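Local coordinates for protein hydrolase, haloacid dehalogenase-like family (Porphyromonas gingivalis, PDB 2I6X) that is predicted to be a hydrolase of the haloacid dehalogenase superfamily, its substrate and precise reaction not established, at residues Pro151-Phe156 against Val180-Arg185; Ser163-Glu168 against Leu186-Tyr191. All blocks are in the same frame, centred on the assembly; numbering follows the deposited sequence. Where two conformers were deposited one is given.

Contact 1. Residues Pro151-Phe156 against Val180-Arg185; sequences PNEDIF and VATAER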
loop_
_atom_site.group_PDB
_atom_site.type_symbol
_atom_site.label_atom_id
_atom_site.label_comp_id
_atom_site.label_asym_id
_atom_site.label_seq_id
_atom_site.Cartn_x
_atom_site.Cartn_y
_atom_site.Cartn_z
ATOM N N PRO A 151 -4.488 9.152 5.539
ATOM C CA PRO A 151 -5.410 9.876 4.649
ATOM C C PRO A 151 -5.214 11.392 4.502
ATOM O O PRO A 151 -6.139 12.086 4.114
ATOM C CB PRO A 151 -6.787 9.577 5.278
ATOM C CG PRO A 151 -6.486 9.402 6.779
ATOM C CD PRO A 151 -4.993 9.107 6.922
ATOM N N ASN A 152 -4.034 11.912 4.802
ATOM C CA ASN A 152 -3.809 13.347 4.647
ATOM C C ASN A 152 -3.915 13.711 3.182
ATOM O O ASN A 152 -3.542 12.913 2.309
ATOM C CB ASN A 152 -2.439 13.747 5.165
ATOM C CG ASN A 152 -2.279 13.495 6.641
ATOM O OD1 ASN A 152 -3.202 13.732 7.405
ATOM N ND2 ASN A 152 -1.099 13.012 7.056
ATOM N N GLU A 153 -4.424 14.911 2.928
ATOM C CA GLU A 153 -4.524 15.465 1.578
ATOM C C GLU A 153 -3.164 15.725 0.943
ATOM O O GLU A 153 -3.021 15.567 -0.266
ATOM C CB GLU A 153 -5.383 16.751 1.566
ATOM C CG GLU A 153 -6.841 16.459 1.814
ATOM C CD GLU A 153 -7.734 17.665 1.850
ATOM O OE1 GLU A 153 -7.290 18.796 1.530
ATOM O OE2 GLU A 153 -8.926 17.477 2.187
ATOM N N ASP A 154 -2.156 16.084 1.738
ATOM C CA ASP A 154 -0.849 16.374 1.147
ATOM C C ASP A 154 -0.321 15.268 0.229
ATOM O O ASP A 154 0.221 15.566 -0.827
ATOM C CB ASP A 154 0.212 16.918 2.132
ATOM C CG ASP A 154 0.529 15.989 3.315
ATOM O OD1 ASP A 154 1.074 16.550 4.305
ATOM O OD2 ASP A 154 0.280 14.757 3.293
ATOM N N ILE A 155 -0.534 14.006 0.586
ATOM C CA ILE A 155 0.000 12.917 -0.237
ATOM C C ILE A 155 -0.779 12.813 -1.576
ATOM O O ILE A 155 -0.176 12.629 -2.634
ATOM C CB ILE A 155 0.099 11.545 0.526
ATOM C CG1 ILE A 155 1.120 10.622 -0.195
ATOM C CG2 ILE A 155 -1.332 10.905 0.759
ATOM C CD1 ILE A 155 1.348 9.204 0.410
ATOM N N PHE A 156 -2.100 12.963 -1.527
ATOM C CA PHE A 156 -2.902 13.110 -2.746
ATOM C C PHE A 156 -2.454 14.282 -3.626
ATOM O O PHE A 156 -2.386 14.147 -4.868
ATOM C CB PHE A 156 -4.379 13.252 -2.407
ATOM C CG PHE A 156 -4.994 11.980 -1.837
ATOM C CD1 PHE A 156 -5.665 11.085 -2.664
ATOM C CD2 PHE A 156 -4.888 11.688 -0.480
ATOM C CE1 PHE A 156 -6.243 9.906 -2.149
ATOM C CE2 PHE A 156 -5.459 10.500 0.071
ATOM C CZ PHE A 156 -6.135 9.607 -0.764
ATOM N N VAL A 180 -10.481 6.562 1.068
ATOM C CA VAL A 180 -11.619 6.832 0.179
ATOM C C VAL A 180 -12.323 8.159 0.450
ATOM O O VAL A 180 -12.576 8.947 -0.480
ATOM C CB VAL A 180 -12.641 5.649 0.223
ATOM C CG1 VAL A 180 -13.959 6.027 -0.396
ATOM C CG2 VAL A 180 -12.059 4.443 -0.444
ATOM N N ALA A 181 -12.655 8.419 1.711
ATOM C CA ALA A 181 -13.259 9.710 2.094
ATOM C C ALA A 181 -12.402 10.917 1.645
ATOM O O ALA A 181 -12.931 11.908 1.165
ATOM C CB ALA A 181 -13.512 9.760 3.605
ATOM N N THR A 182 -11.083 10.822 1.776
ATOM C CA THR A 182 -10.213 11.920 1.337
ATOM C C THR A 182 -10.207 12.056 -0.180
ATOM O O THR A 182 -10.205 13.178 -0.696
ATOM C CB THR A 182 -8.757 11.770 1.884
ATOM O OG1 THR A 182 -8.777 11.862 3.310
ATOM C CG2 THR A 182 -7.836 12.840 1.336
ATOM N N ALA A 183 -10.203 10.931 -0.896
ATOM C CA ALA A 183 -10.236 10.995 -2.371
ATOM C C ALA A 183 -11.563 11.560 -2.903
ATOM O O ALA A 183 -11.569 12.346 -3.870
ATOM C CB ALA A 183 -9.924 9.665 -2.994
ATOM N N GLU A 184 -12.670 11.195 -2.256
ATOM C CA GLU A 184 -13.977 11.820 -2.548
ATOM C C GLU A 184 -13.958 13.334 -2.382
ATOM O O GLU A 184 -14.446 14.056 -3.231
ATOM C CB GLU A 184 -15.082 11.233 -1.660
ATOM C CG GLU A 184 -15.534 9.825 -2.101
ATOM C CD GLU A 184 -16.315 9.807 -3.438
ATOM O OE1 GLU A 184 -16.818 10.887 -3.906
ATOM O OE2 GLU A 184 -16.439 8.693 -4.012
ATOM N N ARG A 185 -13.375 13.783 -1.277
ATOM C CA ARG A 185 -13.299 15.188 -0.897
ATOM C C ARG A 185 -12.535 15.980 -1.981
ATOM O O ARG A 185 -12.895 17.102 -2.323
ATOM C CB ARG A 185 -12.521 15.235 0.411
ATOM C CG ARG A 185 -13.114 15.975 1.570
ATOM C CD ARG A 185 -12.308 15.559 2.806
ATOM N NE ARG A 185 -13.057 14.772 3.800
ATOM C CZ ARG A 185 -12.564 13.738 4.490
ATOM N NH1 ARG A 185 -13.337 13.105 5.375
ATOM N NH2 ARG A 185 -11.328 13.293 4.290
#
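T182 reaches from helix 177-185 toward the start of helix 153-163, and its two branches do different work. The hydroxyl lies beside the backbone N and anti to the carbonyl carbon (chi1 -64°), from where OG1 donates to P151 O at 2.8 Å. OG1 lies in the carbonyl plane, on a lone pair of P151 O, with a C=O...OG1 angle of 140°. A178 O, one turn back in the helix of T182, is a weak second acceptor for the same hydrogen. P151 CB borders this bond, 3.6 Å from T182 OG1.

The methyl branch serves the apolar half of the contact. T182 CG2 approaches F156 obliquely and comes within 3.6 Å of F156 CE2, while F156 CE1 lies 3.8 Å from A183 CB, so one ring meets consecutive residues of the facing helix. The ring is further held by an edge-to-face stack on F172 of the central sheet. N152 O, from the residue just before the helix, lies in the ring plane at its edge. Farther out, E153 crosses T182 obliquely, with E153 CG 3.8 Å from T182 CG2. R185, modelled in two conformers, adds a less certain neighbour to E153 with no salt bridge between them.

A cis peptide bond precedes P151. The Lys-Pro pair K150-P151 leading into a helix resembles motif III of haloacid dehalogenase-like hydrolases, and the arrangement illustrates how adjacent helices pack on one face of their Rossmann-like alpha/beta core.

Contact 2. Residues Ser163-Glu168 against Leu186-Tyr191; sequences SGMKPE and LGFHTY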
loop_
_atom_site.group_PDB
_atom_site.type_symbol
_atom_site.label_atom_id
_atom_site.label_comp_id
_atom_site.label_asym_id
_atom_site.label_seq_id
_atom_site.Cartn_x
_atom_site.Cartn_y
_atom_site.Cartn_z
ATOM N N SER A 163 1.931 13.743 -11.258
ATOM C CA SER A 163 1.383 12.957 -12.372
ATOM C C SER A 163 0.604 13.779 -13.383
ATOM O O SER A 163 0.476 13.374 -14.542
ATOM C CB SER A 163 0.444 11.863 -11.840
ATOM O OG SER A 163 -0.726 12.488 -11.316
ATOM N N GLY A 164 0.043 14.895 -12.931
ATOM C CA GLY A 164 -0.877 15.696 -13.738
ATOM C C GLY A 164 -2.268 15.103 -13.926
ATOM O O GLY A 164 -2.996 15.500 -14.824
HETATM N N MSE A 165 -2.642 14.153 -13.082
HETATM C CA MSE A 165 -3.977 13.569 -13.134
HETATM C C MSE A 165 -5.045 14.546 -12.643
HETATM O O MSE A 165 -4.885 15.208 -11.607
HETATM C CB MSE A 165 -4.027 12.272 -12.323
HETATM C CG MSE A 165 -3.862 12.468 -10.820
HETATM SE SE MSE A 165 -3.897 10.781 -9.832
HETATM C CE MSE A 165 -2.357 9.841 -10.566
ATOM N N LYS A 166 -6.118 14.658 -13.418
ATOM C CA LYS A 166 -7.339 15.335 -12.973
ATOM C C LYS A 166 -8.148 14.359 -12.105
ATOM O O LYS A 166 -8.449 13.234 -12.544
ATOM C CB LYS A 166 -8.151 15.806 -14.180
ATOM C CG LYS A 166 -7.385 16.755 -15.079
ATOM C CD LYS A 166 -8.260 17.388 -16.131
ATOM C CE LYS A 166 -7.412 17.942 -17.258
ATOM N NZ LYS A 166 -8.230 18.680 -18.273
ATOM N N PRO A 167 -8.454 14.751 -10.855
ATOM C CA PRO A 167 -9.261 13.873 -9.975
ATOM C C PRO A 167 -10.577 13.388 -10.597
ATOM O O PRO A 167 -10.951 12.226 -10.432
ATOM C CB PRO A 167 -9.498 14.735 -8.727
ATOM C CG PRO A 167 -8.344 15.695 -8.722
ATOM C CD PRO A 167 -8.046 15.996 -10.168
ATOM N N GLU A 168 -11.278 14.253 -11.333
ATOM C CA GLU A 168 -12.535 13.817 -11.915
ATOM C C GLU A 168 -12.357 12.859 -13.095
ATOM O O GLU A 168 -13.329 12.335 -13.627
ATOM C CB GLU A 168 -13.435 14.989 -12.272
ATOM C CG GLU A 168 -13.006 15.766 -13.504
ATOM C CD GLU A 168 -12.085 16.938 -13.175
ATOM O OE1 GLU A 168 -12.173 17.947 -13.934
ATOM O OE2 GLU A 168 -11.307 16.841 -12.158
ATOM N N LEU A 186 -11.496 15.351 -2.530
ATOM C CA LEU A 186 -10.667 15.924 -3.563
ATOM C C LEU A 186 -11.213 15.798 -4.994
ATOM O O LEU A 186 -10.598 16.324 -5.929
ATOM C CB LEU A 186 -9.246 15.320 -3.448
ATOM C CG LEU A 186 -8.549 15.778 -2.157
ATOM C CD1 LEU A 186 -7.233 15.051 -1.993
ATOM C CD2 LEU A 186 -8.383 17.332 -2.088
ATOM N N GLY A 187 -12.326 15.081 -5.170
ATOM C CA GLY A 187 -12.988 14.995 -6.462
ATOM C C GLY A 187 -12.732 13.721 -7.259
ATOM O O GLY A 187 -13.180 13.630 -8.410
ATOM N N PHE A 188 -12.039 12.739 -6.663
ATOM C CA PHE A 188 -11.859 11.414 -7.289
ATOM C C PHE A 188 -13.145 10.587 -7.380
ATOM O O PHE A 188 -14.035 10.722 -6.541
ATOM C CB PHE A 188 -10.794 10.571 -6.565
ATOM C CG PHE A 188 -9.410 11.152 -6.629
ATOM C CD1 PHE A 188 -8.499 10.706 -7.583
ATOM C CD2 PHE A 188 -9.002 12.140 -5.723
ATOM C CE1 PHE A 188 -7.224 11.230 -7.645
ATOM C CE2 PHE A 188 -7.724 12.673 -5.773
ATOM C CZ PHE A 188 -6.827 12.236 -6.739
ATOM N N HIS A 189 -13.226 9.760 -8.429
ATOM C CA HIS A 189 -14.064 8.553 -8.437
ATOM C C HIS A 189 -13.406 7.546 -7.524
ATOM O O HIS A 189 -12.184 7.420 -7.533
ATOM C CB HIS A 189 -14.220 7.989 -9.845
ATOM C CG HIS A 189 -14.861 8.962 -10.777
ATOM N ND1 HIS A 189 -16.228 9.144 -10.827
ATOM C CD2 HIS A 189 -14.325 9.877 -11.619
ATOM C CE1 HIS A 189 -16.508 10.110 -11.688
ATOM N NE2 HIS A 189 -15.372 10.567 -12.188
ATOM N N THR A 190 -14.205 6.887 -6.691
ATOM C CA THR A 190 -13.638 5.929 -5.754
ATOM C C THR A 190 -14.325 4.584 -5.872
ATOM O O THR A 190 -15.468 4.488 -6.344
ATOM C CB THR A 190 -13.661 6.402 -4.256
ATOM O OG1 THR A 190 -15.011 6.608 -3.827
ATOM C CG2 THR A 190 -12.828 7.680 -4.026
ATOM N N TYR A 191 -13.596 3.547 -5.483
ATOM C CA TYR A 191 -14.192 2.231 -5.238
ATOM C C TYR A 191 -13.510 1.625 -4.008
ATOM O O TYR A 191 -12.307 1.708 -3.890
ATOM C CB TYR A 191 -14.074 1.312 -6.451
ATOM C CG TYR A 191 -14.777 -0.002 -6.214
ATOM C CD1 TYR A 191 -16.148 -0.129 -6.445
ATOM C CD2 TYR A 191 -14.078 -1.117 -5.730
ATOM C CE1 TYR A 191 -16.799 -1.318 -6.207
ATOM C CE2 TYR A 191 -14.713 -2.306 -5.485
ATOM C CZ TYR A 191 -16.075 -2.408 -5.725
ATOM O OH TYR A 191 -16.726 -3.602 -5.493
#
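P167 lays its CB over the centre of the F188 ring, a CH-pi contact 3.9 Å from CB to the ring centroid and only 8° off the ring normal. The selenomethionine M165 meets the same ring at its edge, SE lying near the ring plane and 4.0 Å from F188 CE1, a Met-aromatic contact. F188 is thus approached from two directions by one loop.

Backbone atoms fix the proline in turn. F188 CA points its hydrogen almost straight at P167 O (3.4 Å from CA to O, 174° at the hydrogen), and L186 O rests 3.4 Å from P167 CB. Farther along, H189 NE2 gives a weak hydrogen bond to E168 O, 3.1 Å away and in the imidazole plane.

The second shell sets both backbones. G187, with positive phi, ends helix 177-185 in a Schellman motif and carries the chain into F188. Across the contact, S163 OG accepts from M165 N in an ST turn as helix 153-163 ends, while M159 and I160 of that helix also touch F188. The contact joins the loop entering strand 170-173 to the turn entering strand 189-191, the two strands of a parallel beta-alpha-beta unit in the Rossmann-like core.

How the contacts relate
Contacts 1 and 2 join the same two parts of the chain, helix 153-163 with the loop after it and helix 177-185 with the turn and strand after it, strand 170-173 lying between them in sequence; their centres lie 10 Å apart. The seam between them is continuous: A183 O and F188 N, 2.9 Å apart, probably form a hydrogen bond at the Schellman turn, and L186 CD1 packs 3.4 Å from F156 CB. E184 OE2 probably bonds to T190 OG1. Contact 1 lies where helix 153-163 begins, whereas contact 2 lies where strands 170-173 and 189-191 begin. In haloacid dehalogenase relatives the active site sits at the opposite, C-terminal strand ends, making contact 2 probably remote from catalysis.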